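Side-chain contact in 4-hydroxybutyrate CoA-transferase (Porphyromonas gingivalis, PDB 3EH7), which probably transfers coenzyme A from an acyl-CoA such as acetyl-CoA to a carboxylate such as 4-hydroxybutyrate: residues A207-D212 with V389-T394. Sequence-based numbering, arbitrary orientation.
Sequences AELIED and VDYVVT
Helix 197-208 lies on one face of the large mixed sheet in the C-terminal half of the chain, and Leu209, which follows the helix, reaches onto Tyr391 and Val393 of strand 391-394. The contact is wholly apolar and rests on the two methyl groups of this leucine. CD1 sits over a face of the Tyr391 ring, 4.0 Å from the ring centroid and 24° off the ring normal, a CH-pi contact displaced toward the rim: its nearest ring atom is Tyr391 CD2, at 3.7 Å. The second methyl stands on the same side of the ring plane, nearer the hydroxyl end, with Leu209 CD2 3.8 Å from Tyr391 CE2, and so the fork of the leucine follows the CD2-CE2 side of the ring. In Tyr391, CG is anti to the carbonyl carbon (chi1 -66°) and the ring plane stands across the plane of CA, CB and CG (chi2 91°), which turns a face to the leucine. Leu209 CD1 also touches the next inward-facing residue of the strand, at 4.2 Å from Val393 CG2, while Val392 between them points away from residues 207-212. Ile357 of the adjacent parallel strand 355-359 touches Leu209, Tyr391 and Val393 alike and completes the apolar patch; Val393 further packs on Ile202 and Asn205 of the helix. Beyond Leu209 the chain turns toward strand 215-217, and the Leu209 carbonyl oxygen accepts a hydrogen bond from Lys355. A helix lying against a largely parallel sheet, with alternate strand residues facing it, is the layered alpha/beta packing expected of the Rossmann-like domains in this CoA-transferase family.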
loop_
_atom_site.group_PDB
_atom_site.type_symbol
_atom_site.label_atom_id
_atom_site.label_comp_id
_atom_site.label_asym_id
_atom_site.label_seq_id
_atom_site.Cartn_x
_atom_site.Cartn_y
_atom_site.Cartn_z
ATOM N N ALA A 207 9.882 19.590 -12.525
ATOM C CA ALA A 207 9.003 20.569 -13.194
ATOM C C ALA A 207 8.469 20.099 -14.532
ATOM O O ALA A 207 7.334 20.412 -14.929
ATOM C CB ALA A 207 9.724 21.917 -13.381
ATOM N N GLU A 208 9.307 19.372 -15.239
ATOM C CA GLU A 208 8.925 18.766 -16.496
ATOM C C GLU A 208 7.708 17.869 -16.338
ATOM O O GLU A 208 6.983 17.642 -17.287
ATOM C CB GLU A 208 10.066 17.876 -16.934
ATOM C CG GLU A 208 10.292 17.770 -18.388
ATOM C CD GLU A 208 11.687 17.244 -18.652
ATOM O OE1 GLU A 208 12.652 18.055 -18.710
ATOM O OE2 GLU A 208 11.810 16.012 -18.781
ATOM N N LEU A 209 7.529 17.291 -15.150
ATOM C CA LEU A 209 6.481 16.295 -14.975
ATOM C C LEU A 209 5.188 16.931 -14.446
ATOM O O LEU A 209 4.158 16.249 -14.315
ATOM C CB LEU A 209 6.989 15.160 -14.068
ATOM C CG LEU A 209 8.131 14.297 -14.613
ATOM C CD1 LEU A 209 8.589 13.278 -13.547
ATOM C CD2 LEU A 209 7.730 13.567 -15.892
ATOM N N ILE A 210 5.242 18.238 -14.167
ATOM C CA ILE A 210 4.126 18.973 -13.608
ATOM C C ILE A 210 3.460 19.809 -14.681
ATOM O O ILE A 210 4.084 20.722 -15.240
ATOM C CB ILE A 210 4.596 19.895 -12.464
ATOM C CG1 ILE A 210 5.084 19.040 -11.298
ATOM C CG2 ILE A 210 3.441 20.866 -12.038
ATOM C CD1 ILE A 210 5.796 19.761 -10.193
ATOM N N GLU A 211 2.211 19.482 -14.996
ATOM C CA GLU A 211 1.470 20.208 -16.009
ATOM C C GLU A 211 0.555 21.230 -15.354
ATOM O O GLU A 211 0.318 21.191 -14.143
ATOM C CB GLU A 211 0.618 19.260 -16.836
ATOM C CG GLU A 211 1.405 18.209 -17.617
ATOM C CD GLU A 211 0.530 16.989 -17.910
ATOM O OE1 GLU A 211 0.419 16.089 -17.036
ATOM O OE2 GLU A 211 -0.073 16.947 -19.010
ATOM N N ASP A 212 0.049 22.145 -16.176
ATOM C CA ASP A 212 -0.832 23.184 -15.691
ATOM C C ASP A 212 -1.999 22.507 -15.025
ATOM O O ASP A 212 -2.491 21.524 -15.531
ATOM C CB ASP A 212 -1.374 24.019 -16.836
ATOM C CG ASP A 212 -0.333 24.912 -17.454
ATOM O OD1 ASP A 212 0.646 25.315 -16.781
ATOM O OD2 ASP A 212 -0.523 25.222 -18.621
ATOM N N VAL A 389 6.123 1.917 -6.925
ATOM C CA VAL A 389 6.973 3.055 -7.297
ATOM C C VAL A 389 6.601 3.475 -8.724
ATOM O O VAL A 389 6.257 2.614 -9.535
ATOM C CB VAL A 389 8.452 2.661 -7.137
ATOM C CG1 VAL A 389 8.774 1.432 -8.040
ATOM C CG2 VAL A 389 9.381 3.864 -7.434
ATOM N N ASP A 390 6.641 4.779 -9.032
ATOM C CA ASP A 390 6.199 5.299 -10.318
ATOM C C ASP A 390 7.432 5.927 -11.011
ATOM O O ASP A 390 8.221 5.193 -11.607
ATOM C CB ASP A 390 5.055 6.281 -10.026
ATOM C CG ASP A 390 4.388 6.824 -11.250
ATOM O OD1 ASP A 390 4.716 6.355 -12.356
ATOM O OD2 ASP A 390 3.486 7.707 -11.064
ATOM N N TYR A 391 7.647 7.238 -10.864
ATOM C CA TYR A 391 8.841 7.931 -11.355
ATOM C C TYR A 391 9.946 8.014 -10.328
ATOM O O TYR A 391 9.711 8.204 -9.107
ATOM C CB TYR A 391 8.512 9.371 -11.744
ATOM C CG TYR A 391 7.596 9.540 -12.923
ATOM C CD1 TYR A 391 6.219 9.626 -12.740
ATOM C CD2 TYR A 391 8.101 9.665 -14.216
ATOM C CE1 TYR A 391 5.351 9.797 -13.817
ATOM C CE2 TYR A 391 7.247 9.852 -15.318
ATOM C CZ TYR A 391 5.878 9.915 -15.095
ATOM O OH TYR A 391 5.017 10.089 -16.110
ATOM N N VAL A 392 11.170 7.910 -10.819
ATOM C CA VAL A 392 12.345 8.167 -10.012
ATOM C C VAL A 392 13.152 9.218 -10.735
ATOM O O VAL A 392 13.341 9.127 -11.947
ATOM C CB VAL A 392 13.186 6.890 -9.800
ATOM C CG1 VAL A 392 14.501 7.216 -9.074
ATOM C CG2 VAL A 392 12.366 5.821 -9.037
ATOM N N VAL A 393 13.603 10.234 -10.007
ATOM C CA VAL A 393 14.305 11.369 -10.620
ATOM C C VAL A 393 15.606 11.688 -9.897
ATOM O O VAL A 393 15.621 11.843 -8.662
ATOM C CB VAL A 393 13.427 12.650 -10.617
ATOM C CG1 VAL A 393 14.184 13.809 -11.223
ATOM C CG2 VAL A 393 12.092 12.425 -11.365
ATOM N N THR A 394 16.693 11.753 -10.665
ATOM C CA THR A 394 17.975 12.250 -10.174
ATOM C C THR A 394 18.450 13.419 -11.030
ATOM O O THR A 394 17.785 13.801 -11.985
ATOM C CB THR A 394 19.055 11.167 -10.166
ATOM O OG1 THR A 394 19.473 10.904 -11.507
ATOM C CG2 THR A 394 18.558 9.881 -9.490
#